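Local coordinates for putative esterase PA1618 (Pseudomonas aeruginosa, PDB 4QD8), which probably hydrolyses acyl-CoA thioesters as a hotdog-fold thioesterase of the PaaI family, possibly including 1,4-dihydroxy-2-naphthoyl-CoA, at residues Q6-E11 against S71-D76; V61-L66 against C129-T134. All blocks are in the same frame, centred on the assembly; numbering follows the deposited sequence.

Contacts 1 and 2 both use helix 56-72, the central helix of the hotdog fold of PA1618, at different points of its length. In contact 2 its middle, 61-66, lies against strand 127-139 close to the centre of the chain, and Glu-64 OE1 is also hydrogen-bonded to His-91 of the second subunit. Contact 1 is at the far end, where the chain leaving the helix meets the N-terminal segment 6-11. The contact centres are about 17 Å apart and the nearest atoms about 5 Å, so the two do not touch. Active sites of hotdog thioesterases generally lie at subunit interfaces; contact 2 is the one whose touching side chains include a bond to another subunit.

Contact 1 (Q6-E11 against S71-D76); sequences QTPDLE and SYLCVD
Gln-6 meets Leu-73 through both backbone and side chain. Its N donates a hydrogen bond to Leu-73 O at 3.0 Å; the bond is rather bent (138° at the hydrogen), and the donor stands 34° out of the carbonyl plane. Beside this bond the side chain of Gln-6 leaves with CG turned away from its own N (chi1 164°). That direction lays the aliphatic stem obliquely over the leucine, CG lying 3.6 Å from Leu-73 CD2 and CB 3.9 Å from the same methyl. The carbonyl O of Gln-6 also lies against this methyl, 3.6 Å from Leu-73 CD2. One methyl thus touches both the stem and the backbone of a residue that is itself exposed, while the leucine it packs on is buried. In fold terms, this is the end of the central hotdog helix, 56-72, overlaid by the N-terminal arm: Leu-73 is the first residue beyond the helix, where the chain still turns, Cys-74 N bonding to Ser-71 O at 2.9 Å. Leu-73 also pairs through its backbone with Arg-5 and packs on Trp-4, so the arm is joined to it over several residues. Further along, Pro-8 takes up the other leucine methyl. Its ring atoms CB and CG both lie 4.1 Å from Leu-73 CD1, a looser apolar contact than that of Gln-6, and the two methyls are divided between the two arm residues. On the strand side Pro-8 packs on Phe-32 of strand 28-32. Beyond it the arm turns into helix 10-15: Asp-9 is the N-cap, its OD1 accepting from Gln-12 N, and Leu-10 in the first turn joins Pro-8 on Phe-32 and also reaches Phe-29.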
# COMPACT_ATOMS: atom_id res chain seq x y z
N GLN A 6 7.99 22.59 15.98
CA GLN A 6 8.45 22.37 17.35
C GLN A 6 9.77 21.61 17.36
O GLN A 6 9.87 20.51 16.80
CB GLN A 6 7.40 21.63 18.17
CG GLN A 6 7.99 21.06 19.45
CD GLN A 6 7.12 21.29 20.66
OE1 GLN A 6 7.36 22.22 21.44
NE2 GLN A 6 6.11 20.43 20.85
N THR A 7 10.78 22.18 18.00
CA THR A 7 12.07 21.52 18.14
C THR A 7 11.89 20.22 18.92
O THR A 7 11.31 20.22 20.00
CB THR A 7 13.08 22.42 18.87
OG1 THR A 7 13.37 23.55 18.04
CG2 THR A 7 14.36 21.67 19.14
N PRO A 8 12.38 19.09 18.37
CA PRO A 8 12.16 17.83 19.10
C PRO A 8 12.85 17.84 20.45
O PRO A 8 14.00 18.27 20.56
CB PRO A 8 12.80 16.78 18.19
CG PRO A 8 12.85 17.43 16.81
CD PRO A 8 13.09 18.89 17.10
N ASP A 9 12.14 17.40 21.48
CA ASP A 9 12.74 17.19 22.78
C ASP A 9 12.43 15.75 23.19
O ASP A 9 11.29 15.40 23.47
CB ASP A 9 12.18 18.18 23.80
CG ASP A 9 12.70 17.93 25.19
OD1 ASP A 9 12.11 17.09 25.90
OD2 ASP A 9 13.73 18.56 25.56
N LEU A 10 13.48 14.92 23.19
CA LEU A 10 13.32 13.47 23.31
C LEU A 10 12.65 13.07 24.62
O LEU A 10 11.87 12.12 24.65
CB LEU A 10 14.68 12.79 23.14
CG LEU A 10 15.39 13.02 21.80
CD1 LEU A 10 16.78 12.44 21.78
CD2 LEU A 10 14.59 12.45 20.65
N GLU A 11 12.92 13.81 25.69
CA GLU A 11 12.31 13.49 26.98
C GLU A 11 10.80 13.63 26.93
O GLU A 11 10.07 12.76 27.41
CB GLU A 11 12.87 14.38 28.10
CG GLU A 11 12.59 13.83 29.49
CD GLU A 11 13.53 12.70 29.85
OE1 GLU A 11 13.22 11.91 30.77
OE2 GLU A 11 14.60 12.61 29.22
N SER A 71 4.87 14.22 12.51
CA SER A 71 3.82 15.15 12.04
C SER A 71 3.43 16.16 13.09
O SER A 71 3.26 17.34 12.79
CB SER A 71 2.58 14.39 11.57
OG SER A 71 2.73 14.02 10.22
N TYR A 72 3.29 15.70 14.33
CA TYR A 72 2.96 16.61 15.41
C TYR A 72 3.98 17.72 15.61
O TYR A 72 3.62 18.84 15.98
CB TYR A 72 2.73 15.83 16.70
CG TYR A 72 1.27 15.57 16.90
CD1 TYR A 72 0.43 16.57 17.38
CD2 TYR A 72 0.71 14.34 16.56
CE1 TYR A 72 -0.93 16.34 17.55
CE2 TYR A 72 -0.63 14.10 16.72
CZ TYR A 72 -1.45 15.10 17.22
OH TYR A 72 -2.79 14.86 17.39
N LEU A 73 5.24 17.42 15.32
CA LEU A 73 6.33 18.38 15.47
C LEU A 73 6.41 19.33 14.28
O LEU A 73 7.23 20.24 14.26
CB LEU A 73 7.67 17.65 15.62
CG LEU A 73 7.86 16.81 16.88
CD1 LEU A 73 9.06 15.92 16.77
CD2 LEU A 73 8.00 17.73 18.09
N CYS A 74 5.57 19.09 13.28
CA CYS A 74 5.60 19.89 12.05
C CYS A 74 4.36 20.75 11.84
O CYS A 74 4.37 21.65 11.01
CB CYS A 74 5.80 19.00 10.82
SG CYS A 74 7.44 18.27 10.70
N VAL A 75 3.29 20.49 12.58
CA VAL A 75 2.09 21.31 12.43
C VAL A 75 1.94 22.36 13.51
O VAL A 75 2.61 22.30 14.55
CB VAL A 75 0.78 20.49 12.41
CG1 VAL A 75 0.80 19.51 11.26
CG2 VAL A 75 0.57 19.80 13.74
N ASP A 76 1.07 23.32 13.24
CA ASP A 76 0.62 24.27 14.24
C ASP A 76 -0.41 23.58 15.12
O ASP A 76 -1.58 23.46 14.76
CB ASP A 76 -0.02 25.47 13.53
CG ASP A 76 -0.55 26.52 14.50
OD1 ASP A 76 -0.54 26.30 15.73
OD2 ASP A 76 -1.01 27.57 14.01

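Contact 2 (V61-L66 against C129-T134); sequences VLAESL and CIARLT
Glu-64 OE1 is held from across the subunit boundary while a methyl of its own chain packs beside it: His-91 NE2 of the second subunit is hydrogen-bonded to OE1, and Leu-133 CD1 lies 4.0 Å from the same oxygen. The leucine meets the glutamate at about a right angle, and CD1 is also 4.0 Å from Glu-64 CD, so the carboxylate has an apolar neighbour as well as a polar one. With CG swung away from the backbone N (chi1 177°), the isobutyl group of Leu-133 is carried toward the helix, and chi2 near 63° then sets CD1 against the carboxylate and CD2 against the helix backbone, 4.1 Å from Glu-64 CA and 4.2 Å from Ala-63 O. Two residues earlier on the same strand face, Ala-131 meets Ala-63, CB to CB at 3.9 Å, both pointing toward the opposing segment. The axes of helix and strand pass 9.0 Å apart at a crossing angle of -42°. This is the hotdog arrangement, a helix wrapped by a curved antiparallel sheet: strand 127-139 is paired with 80-91 and 113-121, while Leu-62 and Leu-66 pack on strands 36-42 and 99-106.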
# COMPACT_ATOMS: atom_id res chain seq x y z
N VAL A 61 3.55 -0.47 14.30
CA VAL A 61 3.34 0.40 15.47
C VAL A 61 4.52 1.36 15.63
O VAL A 61 4.34 2.56 15.84
CB VAL A 61 3.18 -0.40 16.79
CG1 VAL A 61 3.07 0.57 17.98
CG2 VAL A 61 1.96 -1.29 16.74
N LEU A 62 5.74 0.83 15.54
CA LEU A 62 6.92 1.68 15.63
C LEU A 62 6.90 2.76 14.54
O LEU A 62 7.09 3.95 14.82
CB LEU A 62 8.19 0.85 15.54
CG LEU A 62 9.50 1.64 15.58
CD1 LEU A 62 9.56 2.55 16.81
CD2 LEU A 62 10.68 0.65 15.55
N ALA A 63 6.63 2.35 13.31
CA ALA A 63 6.63 3.28 12.18
C ALA A 63 5.58 4.36 12.36
O ALA A 63 5.85 5.55 12.14
CB ALA A 63 6.41 2.54 10.87
N GLU A 64 4.38 3.95 12.77
CA GLU A 64 3.27 4.90 12.91
C GLU A 64 3.45 5.81 14.13
O GLU A 64 3.09 6.99 14.08
CB GLU A 64 1.90 4.20 12.89
CG GLU A 64 0.76 5.20 12.76
CD GLU A 64 -0.47 4.67 12.01
OE1 GLU A 64 -0.39 3.69 11.22
OE2 GLU A 64 -1.52 5.29 12.22
N SER A 65 4.03 5.28 15.21
CA SER A 65 4.37 6.12 16.37
C SER A 65 5.34 7.20 15.96
O SER A 65 5.18 8.37 16.32
CB SER A 65 5.03 5.29 17.49
OG SER A 65 4.07 4.75 18.37
N LEU A 66 6.37 6.79 15.23
CA LEU A 66 7.45 7.67 14.83
C LEU A 66 6.94 8.73 13.86
O LEU A 66 7.15 9.91 14.07
CB LEU A 66 8.58 6.86 14.19
CG LEU A 66 9.78 7.65 13.71
CD1 LEU A 66 10.33 8.52 14.84
CD2 LEU A 66 10.85 6.71 13.20
N CYS A 129 12.54 -3.62 7.41
CA CYS A 129 11.19 -3.22 7.01
C CYS A 129 11.28 -1.82 6.42
O CYS A 129 12.11 -1.00 6.84
CB CYS A 129 10.26 -3.25 8.24
SG CYS A 129 8.56 -2.67 7.97
N ILE A 130 10.45 -1.54 5.41
CA ILE A 130 10.32 -0.18 4.93
C ILE A 130 8.85 0.17 4.97
O ILE A 130 8.01 -0.62 4.55
CB ILE A 130 10.91 0.04 3.51
CG1 ILE A 130 10.63 1.47 3.03
CG2 ILE A 130 10.37 -0.99 2.49
CD1 ILE A 130 11.40 1.84 1.77
N ALA A 131 8.52 1.35 5.51
CA ALA A 131 7.12 1.74 5.63
C ALA A 131 6.91 3.09 4.98
O ALA A 131 7.83 3.89 4.91
CB ALA A 131 6.69 1.78 7.10
N ARG A 132 5.69 3.32 4.51
CA ARG A 132 5.32 4.68 4.11
C ARG A 132 4.01 5.05 4.79
O ARG A 132 3.05 4.27 4.83
CB ARG A 132 5.25 4.83 2.59
CG ARG A 132 5.21 6.32 2.16
CD ARG A 132 5.40 6.50 0.65
NE ARG A 132 4.23 6.06 -0.09
CZ ARG A 132 4.14 4.91 -0.75
NH1 ARG A 132 5.19 4.09 -0.83
NH2 ARG A 132 3.01 4.59 -1.36
N LEU A 133 4.00 6.24 5.38
CA LEU A 133 2.86 6.66 6.19
C LEU A 133 2.27 7.95 5.65
O LEU A 133 3.01 8.91 5.41
CB LEU A 133 3.32 6.89 7.63
CG LEU A 133 2.26 7.42 8.61
CD1 LEU A 133 1.11 6.43 8.79
CD2 LEU A 133 2.95 7.70 9.96
N THR A 134 0.96 7.96 5.45
CA THR A 134 0.21 9.18 5.12
C THR A 134 -0.61 9.63 6.33
O THR A 134 -1.46 8.89 6.81
CB THR A 134 -0.72 8.93 3.95
OG1 THR A 134 0.04 8.41 2.86
CG2 THR A 134 -1.43 10.24 3.50